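PDB 3DCD: galactose mutarotase related enzyme from Lactobacillus acidophilus, which probably binds carbohydrate and acts as an aldose 1-epimerase-like isomerase, though its own substrate and activity remain unestablished. Local coordinates for residues M1-E6 / I91-K96; V48-V53 / F126-K131. One frame throughout, in Å; residues are numbered along the deposited sequence.

Contact 1 (M1-E6 / I91-K96); sequences MDYTIE and ITFLLK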
HETATM    1  N   MSE A   1      -3.734  -2.900  19.964  1.00 19.83           N
HETATM    2  CA  MSE A   1      -5.189  -3.146  20.173  1.00 20.94           C
HETATM    3  C   MSE A   1      -5.909  -3.207  18.821  1.00 19.76           C
HETATM    4  O   MSE A   1      -5.632  -2.392  17.948  1.00 19.21           O
HETATM    5  CB  MSE A   1      -5.797  -2.038  21.035  1.00 22.01           C
HETATM    6  CG  MSE A   1      -7.321  -2.084  21.103  1.00 24.46           C
HETATM    7 SE   MSE A   1      -7.949  -3.745  21.946  1.00 35.22          SE
HETATM    8  CE  MSE A   1      -9.634  -4.069  21.003  1.00 30.92           C
ATOM      9  N   ASP A   2      -6.815  -4.175  18.672  1.00 19.09           N
ATOM     10  CA  ASP A   2      -7.618  -4.323  17.454  1.00 18.53           C
ATOM     11  C   ASP A   2      -8.985  -3.646  17.594  1.00 18.36           C
ATOM     12  O   ASP A   2      -9.587  -3.642  18.677  1.00 18.03           O
ATOM     13  CB  ASP A   2      -7.835  -5.798  17.117  1.00 19.54           C
ATOM     14  CG  ASP A   2      -6.562  -6.506  16.673  1.00 19.88           C
ATOM     15  OD1 ASP A   2      -5.552  -5.848  16.373  1.00 19.83           O
ATOM     16  OD2 ASP A   2      -6.580  -7.750  16.631  1.00 23.61           O
ATOM     17  N   TYR A   3      -9.464  -3.089  16.486  1.00 17.48           N
ATOM     18  CA  TYR A   3     -10.746  -2.395  16.430  1.00 17.20           C
ATOM     19  C   TYR A   3     -11.480  -2.898  15.196  1.00 16.87           C
ATOM     20  O   TYR A   3     -10.857  -3.196  14.173  1.00 16.28           O
ATOM     21  CB  TYR A   3     -10.532  -0.875  16.323  1.00 17.07           C
ATOM     22  CG  TYR A   3      -9.868  -0.262  17.548  1.00 17.34           C
ATOM     23  CD1 TYR A   3      -8.483  -0.223  17.670  1.00 17.16           C
ATOM     24  CD2 TYR A   3     -10.630   0.270  18.582  1.00 17.61           C
ATOM     25  CE1 TYR A   3      -7.867   0.330  18.801  1.00 17.38           C
ATOM     26  CE2 TYR A   3     -10.023   0.828  19.715  1.00 18.49           C
ATOM     27  CZ  TYR A   3      -8.641   0.848  19.808  1.00 17.92           C
ATOM     28  OH  TYR A   3      -8.051   1.391  20.919  1.00 20.31           O
ATOM     29  N   THR A   4     -12.803  -2.976  15.302  1.00 16.86           N
ATOM     30  CA  THR A   4     -13.657  -3.484  14.236  1.00 16.54           C
ATOM     31  C   THR A   4     -14.563  -2.400  13.668  1.00 16.10           C
ATOM     32  O   THR A   4     -15.122  -1.604  14.424  1.00 15.03           O
ATOM     33  CB  THR A   4     -14.543  -4.618  14.786  1.00 16.95           C
ATOM     34  OG1 THR A   4     -13.706  -5.718  15.131  1.00 18.39           O
ATOM     35  CG2 THR A   4     -15.591  -5.076  13.748  1.00 18.23           C
ATOM     36  N   ILE A   5     -14.653  -2.363  12.335  1.00 15.47           N
ATOM     37  CA  ILE A   5     -15.703  -1.649  11.613  1.00 15.83           C
ATOM     38  C   ILE A   5     -16.389  -2.687  10.717  1.00 15.93           C
ATOM     39  O   ILE A   5     -15.738  -3.600  10.209  1.00 15.90           O
ATOM     40  CB  ILE A   5     -15.193  -0.393  10.807  1.00 15.24           C
ATOM     41  CG1 ILE A   5     -14.171  -0.766   9.717  1.00 15.97           C
ATOM     42  CG2 ILE A   5     -14.609   0.664  11.774  1.00 15.48           C
ATOM     43  CD1 ILE A   5     -13.839   0.361   8.717  1.00 15.66           C
ATOM     44  N   GLU A   6     -17.701  -2.568  10.549  1.00 16.27           N
ATOM     45  CA  GLU A   6     -18.456  -3.630   9.887  1.00 17.14           C
ATOM     46  C   GLU A   6     -19.824  -3.193   9.412  1.00 17.03           C
ATOM     47  O   GLU A   6     -20.402  -2.232   9.921  1.00 16.91           O
ATOM     48  CB  GLU A   6     -18.590  -4.861  10.803  1.00 16.97           C
ATOM     49  CG  GLU A   6     -19.460  -4.669  12.029  1.00 18.07           C
ATOM     50  CD  GLU A   6     -19.632  -5.956  12.825  1.00 19.44           C
ATOM     51  OE1 GLU A   6     -19.476  -5.930  14.063  1.00 21.22           O
ATOM     52  OE2 GLU A   6     -19.939  -7.001  12.218  1.00 23.52           O
ATOM     53  N   ILE A  91     -13.282   4.470  11.118  1.00 15.95           N
ATOM     54  CA  ILE A  91     -12.290   4.663  12.193  1.00 15.71           C
ATOM     55  C   ILE A  91     -11.138   5.490  11.646  1.00 15.32           C
ATOM     56  O   ILE A  91     -10.743   5.343  10.496  1.00 15.11           O
ATOM     57  CB  ILE A  91     -11.823   3.304  12.808  1.00 14.81           C
ATOM     58  CG1 ILE A  91     -10.891   3.505  14.001  1.00 15.04           C
ATOM     59  CG2 ILE A  91     -11.187   2.392  11.733  1.00 16.63           C
ATOM     60  CD1 ILE A  91     -10.822   2.299  14.908  1.00 14.55           C
ATOM     61  N   THR A  92     -10.629   6.396  12.477  1.00 15.61           N
ATOM     62  CA  THR A  92      -9.530   7.253  12.067  1.00 15.45           C
ATOM     63  C   THR A  92      -8.453   7.106  13.113  1.00 15.04           C
ATOM     64  O   THR A  92      -8.709   7.290  14.289  1.00 15.11           O
ATOM     65  CB  THR A  92      -9.966   8.744  11.955  1.00 16.33           C
ATOM     66  OG1 THR A  92     -11.024   8.857  10.992  1.00 16.58           O
ATOM     67  CG2 THR A  92      -8.791   9.652  11.525  1.00 16.10           C
ATOM     68  N   PHE A  93      -7.265   6.732  12.649  1.00 15.33           N
ATOM     69  CA  PHE A  93      -6.057   6.673  13.451  1.00 15.10           C
ATOM     70  C   PHE A  93      -5.198   7.924  13.227  1.00 14.87           C
ATOM     71  O   PHE A  93      -5.057   8.416  12.108  1.00 14.65           O
ATOM     72  CB  PHE A  93      -5.243   5.419  13.092  1.00 15.32           C
ATOM     73  CG  PHE A  93      -5.986   4.127  13.331  1.00 16.30           C
ATOM     74  CD1 PHE A  93      -5.935   3.503  14.570  1.00 16.14           C
ATOM     75  CD2 PHE A  93      -6.730   3.539  12.301  1.00 15.73           C
ATOM     76  CE1 PHE A  93      -6.636   2.303  14.804  1.00 16.02           C
ATOM     77  CE2 PHE A  93      -7.427   2.353  12.509  1.00 15.32           C
ATOM     78  CZ  PHE A  93      -7.378   1.727  13.761  1.00 17.49           C
ATOM     79  N   LEU A  94      -4.621   8.413  14.316  1.00 14.74           N
ATOM     80  CA  LEU A  94      -3.807   9.591  14.281  1.00 14.62           C
ATOM     81  C   LEU A  94      -2.436   9.317  14.879  1.00 14.62           C
ATOM     82  O   LEU A  94      -2.308   8.755  15.977  1.00 13.65           O
ATOM     83  CB  LEU A  94      -4.495  10.710  15.060  1.00 14.03           C
ATOM     84  CG  LEU A  94      -3.743  12.004  15.361  1.00 15.50           C
ATOM     85  CD1 LEU A  94      -3.302  12.751  14.120  1.00 14.91           C
ATOM     86  CD2 LEU A  94      -4.610  12.908  16.292  1.00 14.74           C
ATOM     87  N   LEU A  95      -1.422   9.746  14.144  1.00 15.23           N
ATOM     88  CA  LEU A  95      -0.044   9.728  14.621  1.00 15.32           C
ATOM     89  C   LEU A  95       0.563  11.125  14.475  1.00 15.64           C
ATOM     90  O   LEU A  95       0.494  11.731  13.400  1.00 15.39           O
ATOM     91  CB  LEU A  95       0.789   8.703  13.843  1.00 15.60           C
ATOM     92  CG  LEU A  95       2.306   8.652  14.130  1.00 14.85           C
ATOM     93  CD1 LEU A  95       2.589   8.121  15.555  1.00 16.67           C
ATOM     94  CD2 LEU A  95       3.053   7.836  13.066  1.00 15.72           C
ATOM     95  N   LYS A  96       1.143  11.619  15.568  1.00 16.20           N
ATOM     96  CA  LYS A  96       1.884  12.867  15.551  1.00 17.05           C
ATOM     97  C   LYS A  96       3.368  12.563  15.689  1.00 16.86           C
ATOM     98  O   LYS A  96       3.759  11.484  16.152  1.00 16.31           O
ATOM     99  CB  LYS A  96       1.446  13.777  16.698  1.00 17.37           C
ATOM    100  CG  LYS A  96      -0.001  14.258  16.607  1.00 18.65           C
ATOM    101  CD  LYS A  96      -0.411  15.044  17.835  1.00 18.73           C
ATOM    102  CE  LYS A  96      -1.865  15.448  17.704  1.00 23.26           C
ATOM    103  NZ  LYS A  96      -2.356  16.224  18.868  1.00 24.00           N
TER
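Tyr3 is the first residue of strand 2-6 to reach strand 90-96, and it does so chiefly through the base of its side chain: its CB lies 3.5 Å from Ile91 CD1. The two side chains cross at about a right angle, and the same methyl approaches the ring obliquely, 3.8 Å from Tyr3 CG. Further out, Tyr3 CD1 comes to the edge of the Phe93 ring, near its plane, at 4.2 Å from Phe93 CE1. Ile5 makes the next contact, with its CG2 3.8 Å from Ile91 CG2. The branching of Ile91 explains the double contact: CG1 is anti to the backbone N (chi1 -175°) and carries CD1 out to Tyr3, leaving CG2 for Ile5. The buried area, 193 Å² over both sides, rests on these apolar pairs. The strands run roughly antiparallel (147°), but their short axes, 9.3 Å apart, are too distant for backbone pairing: this is side-chain packing of the N-terminal three-stranded sheet on the large one. Strand 2-6 bonds through its backbone to strand 10-15, whose Ile14 touches Phe93. Within the large antiparallel sheet, strand 90-96 lies between strands 82-87 and 109-118; Val83 touches both Tyr3 and Phe93, while Tyr115 meets Ile5 and Phe93.

Contact 2 (V48-V53 / F126-K131); sequences VLFPIV and FSVVNK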
ATOM      1  N   VAL A  48       1.215   0.437   6.380  1.00 14.89           N
ATOM      2  CA  VAL A  48       1.089   1.810   5.912  1.00 14.08           C
ATOM      3  C   VAL A  48       2.520   2.303   5.717  1.00 14.16           C
ATOM      4  O   VAL A  48       3.389   2.081   6.586  1.00 14.43           O
ATOM      5  CB  VAL A  48       0.291   2.643   6.939  1.00 14.21           C
ATOM      6  CG1 VAL A  48       0.340   4.166   6.593  1.00 14.88           C
ATOM      7  CG2 VAL A  48      -1.169   2.131   7.019  1.00 12.93           C
ATOM      8  N   LEU A  49       2.777   2.934   4.566  1.00 14.46           N
ATOM      9  CA  LEU A  49       4.128   3.396   4.210  1.00 15.50           C
ATOM     10  C   LEU A  49       4.188   4.928   4.335  1.00 15.37           C
ATOM     11  O   LEU A  49       3.478   5.636   3.631  1.00 15.18           O
ATOM     12  CB  LEU A  49       4.496   2.945   2.785  1.00 15.02           C
ATOM     13  CG  LEU A  49       3.969   1.573   2.310  1.00 16.06           C
ATOM     14  CD1 LEU A  49       4.251   1.332   0.834  1.00 17.32           C
ATOM     15  CD2 LEU A  49       4.540   0.420   3.196  1.00 14.93           C
ATOM     16  N   PHE A  50       5.019   5.407   5.254  1.00 15.35           N
ATOM     17  CA  PHE A  50       5.135   6.829   5.598  1.00 15.66           C
ATOM     18  C   PHE A  50       6.288   6.998   6.588  1.00 15.26           C
ATOM     19  O   PHE A  50       6.413   6.199   7.529  1.00 14.72           O
ATOM     20  CB  PHE A  50       3.832   7.340   6.229  1.00 15.06           C
ATOM     21  CG  PHE A  50       3.915   8.748   6.768  1.00 16.09           C
ATOM     22  CD1 PHE A  50       4.307   8.984   8.081  1.00 15.99           C
ATOM     23  CD2 PHE A  50       3.582   9.842   5.966  1.00 15.28           C
ATOM     24  CE1 PHE A  50       4.377  10.288   8.597  1.00 15.88           C
ATOM     25  CE2 PHE A  50       3.647  11.142   6.479  1.00 14.50           C
ATOM     26  CZ  PHE A  50       4.048  11.363   7.788  1.00 14.51           C
ATOM     27  N   PRO A  51       7.101   8.069   6.434  1.00 15.23           N
ATOM     28  CA  PRO A  51       7.074   9.185   5.481  1.00 15.37           C
ATOM     29  C   PRO A  51       7.898   9.004   4.220  1.00 15.66           C
ATOM     30  O   PRO A  51       8.206  10.004   3.545  1.00 15.84           O
ATOM     31  CB  PRO A  51       7.642  10.333   6.308  1.00 15.39           C
ATOM     32  CG  PRO A  51       8.718   9.655   7.108  1.00 15.53           C
ATOM     33  CD  PRO A  51       8.156   8.274   7.442  1.00 14.95           C
ATOM     34  N   ILE A  52       8.266   7.756   3.919  1.00 15.47           N
ATOM     35  CA  ILE A  52       8.804   7.396   2.598  1.00 15.45           C
ATOM     36  C   ILE A  52       8.145   6.114   2.138  1.00 15.84           C
ATOM     37  O   ILE A  52       7.653   5.336   2.958  1.00 16.03           O
ATOM     38  CB  ILE A  52      10.353   7.199   2.590  1.00 15.69           C
ATOM     39  CG1 ILE A  52      10.794   6.067   3.541  1.00 16.11           C
ATOM     40  CG2 ILE A  52      11.081   8.529   2.887  1.00 15.44           C
ATOM     41  CD1 ILE A  52      12.296   5.767   3.476  1.00 14.38           C
ATOM     42  N   VAL A  53       8.123   5.921   0.817  1.00 15.70           N
ATOM     43  CA  VAL A  53       7.724   4.674   0.198  1.00 15.33           C
ATOM     44  C   VAL A  53       9.008   4.063  -0.349  1.00 16.10           C
ATOM     45  O   VAL A  53       9.793   4.755  -0.994  1.00 15.63           O
ATOM     46  CB  VAL A  53       6.749   4.918  -0.979  1.00 15.39           C
ATOM     47  CG1 VAL A  53       6.561   3.633  -1.772  1.00 14.55           C
ATOM     48  CG2 VAL A  53       5.421   5.445  -0.479  1.00 13.98           C
ATOM     49  N   PHE A 126      -5.611   8.768   3.407  1.00 14.74           N
ATOM     50  CA  PHE A 126      -4.488   9.419   4.078  1.00 15.46           C
ATOM     51  C   PHE A 126      -4.699  10.932   4.165  1.00 15.54           C
ATOM     52  O   PHE A 126      -5.125  11.568   3.200  1.00 15.90           O
ATOM     53  CB  PHE A 126      -3.197   9.160   3.303  1.00 14.65           C
ATOM     54  CG  PHE A 126      -2.879   7.696   3.121  1.00 14.74           C
ATOM     55  CD1 PHE A 126      -2.874   6.821   4.227  1.00 15.39           C
ATOM     56  CD2 PHE A 126      -2.595   7.196   1.858  1.00 13.41           C
ATOM     57  CE1 PHE A 126      -2.577   5.449   4.051  1.00 15.82           C
ATOM     58  CE2 PHE A 126      -2.285   5.831   1.672  1.00 14.73           C
ATOM     59  CZ  PHE A 126      -2.267   4.969   2.772  1.00 14.46           C
ATOM     60  N   SER A 127      -4.371  11.494   5.319  1.00 15.87           N
ATOM     61  CA  SER A 127      -4.337  12.917   5.504  1.00 16.18           C
ATOM     62  C   SER A 127      -3.050  13.255   6.227  1.00 16.12           C
ATOM     63  O   SER A 127      -2.777  12.711   7.295  1.00 15.22           O
ATOM     64  CB  SER A 127      -5.538  13.371   6.321  1.00 16.73           C
ATOM     65  OG  SER A 127      -5.346  14.684   6.806  1.00 18.37           O
ATOM     66  N   VAL A 128      -2.260  14.148   5.635  1.00 16.49           N
ATOM     67  CA  VAL A 128      -1.024  14.637   6.271  1.00 16.33           C
ATOM     68  C   VAL A 128      -1.131  16.161   6.448  1.00 16.54           C
ATOM     69  O   VAL A 128      -1.383  16.871   5.485  1.00 16.54           O
ATOM     70  CB  VAL A 128       0.213  14.284   5.401  1.00 16.81           C
ATOM     71  CG1 VAL A 128       1.503  14.753   6.043  1.00 16.95           C
ATOM     72  CG2 VAL A 128       0.286  12.762   5.158  1.00 16.96           C
ATOM     73  N   VAL A 129      -0.943  16.643   7.672  1.00 16.32           N
ATOM     74  CA  VAL A 129      -0.882  18.078   7.943  1.00 16.77           C
ATOM     75  C   VAL A 129       0.528  18.443   8.373  1.00 16.70           C
ATOM     76  O   VAL A 129       1.048  17.875   9.334  1.00 16.75           O
ATOM     77  CB  VAL A 129      -1.901  18.498   9.036  1.00 17.06           C
ATOM     78  CG1 VAL A 129      -1.814  20.007   9.325  1.00 16.68           C
ATOM     79  CG2 VAL A 129      -3.328  18.102   8.601  1.00 17.27           C
ATOM     80  N   ASN A 130       1.148  19.376   7.654  1.00 16.30           N
ATOM     81  CA  ASN A 130       2.472  19.859   8.019  1.00 16.48           C
ATOM     82  C   ASN A 130       2.362  20.874   9.152  1.00 17.01           C
ATOM     83  O   ASN A 130       1.697  21.908   8.990  1.00 16.82           O
ATOM     84  CB  ASN A 130       3.158  20.467   6.800  1.00 16.58           C
ATOM     85  CG  ASN A 130       4.555  20.986   7.112  1.00 17.03           C
ATOM     86  OD1 ASN A 130       5.123  20.679   8.159  1.00 16.18           O
ATOM     87  ND2 ASN A 130       5.116  21.778   6.190  1.00 16.01           N
ATOM     88  N   LYS A 131       2.981  20.546  10.291  1.00 16.67           N
ATOM     89  CA  LYS A 131       3.002  21.375  11.499  1.00 18.06           C
ATOM     90  C   LYS A 131       4.371  22.021  11.722  1.00 18.21           C
ATOM     91  O   LYS A 131       4.637  22.578  12.776  1.00 17.61           O
ATOM     92  CB  LYS A 131       2.648  20.519  12.719  1.00 18.14           C
ATOM     93  CG  LYS A 131       1.205  20.023  12.738  1.00 19.99           C
ATOM     94  CD  LYS A 131       0.225  21.192  12.740  1.00 23.54           C
ATOM     95  CE  LYS A 131      -1.210  20.710  12.895  1.00 25.57           C
ATOM     96  NZ  LYS A 131      -2.161  21.850  13.095  1.00 27.71           N
TER
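Val48 and Phe50 pack against Phe126 and Val128 in a small, purely apolar contact between the short strand 48-49 with its following loop and strand 121-130 of the large antiparallel sheet. The spacing shows that this is packing across layers, not strand pairing: the CA atoms of Val48 and Phe126, the nearest such pair, are 9.6 Å apart, and those of Phe50 and Val128 are 10.0 Å apart. Two side-chain pairs bridge the gap, and all four residues are buried. Val48 CG1 lies 4.1 Å from Phe126 CE1, the side chains running past each other in opposite directions and the methyl meeting the ring obliquely. Phe50 has CG anti to its own N (chi1 173°), which carries the ring across until CE2 is 4.0 Å from Val128 CG2; these side chains cross at a slant. The peptide bond before Pro51 is cis, and Pro51 CB lies 3.8 Å above the Phe50 ring, over its centre, a proline-on-aromatic packing that cis Phe-Pro bonds favour. Phe111 stacks with Phe50 and Phe109 meets it edge-to-face, so the ring sits in an aromatic cluster. Only 133 Å² is buried between the segments themselves. Since strand 48-49 pairs with strand 136-147 of a second antiparallel sheet, the contact joins two layers, consistent with the beta-supersandwich of the galactose mutarotase family.

Both contacts lie on the same large sheet, residues 1-6 packing on strand 90-96 and residues 48-53 on strand 121-130. Strand 109-118 runs between them in the sheet order, and its Tyr115 touches Ile5 and Phe93 of contact 1 as well as Val48 of contact 2. The contact centres are 16 Å apart and their nearest atoms about 5 Å, so the connection is indirect. Contact 2 is nearer the centre of the chain, about 12 Å from it against 17 Å for contact 1 (centre to centre). Their segments alternate in sequence. Aldose 1-epimerases use histidines in the sugar pocket, so the touching of Leu49 on His73 and His143 suggests that contact 2 borders the probable pocket.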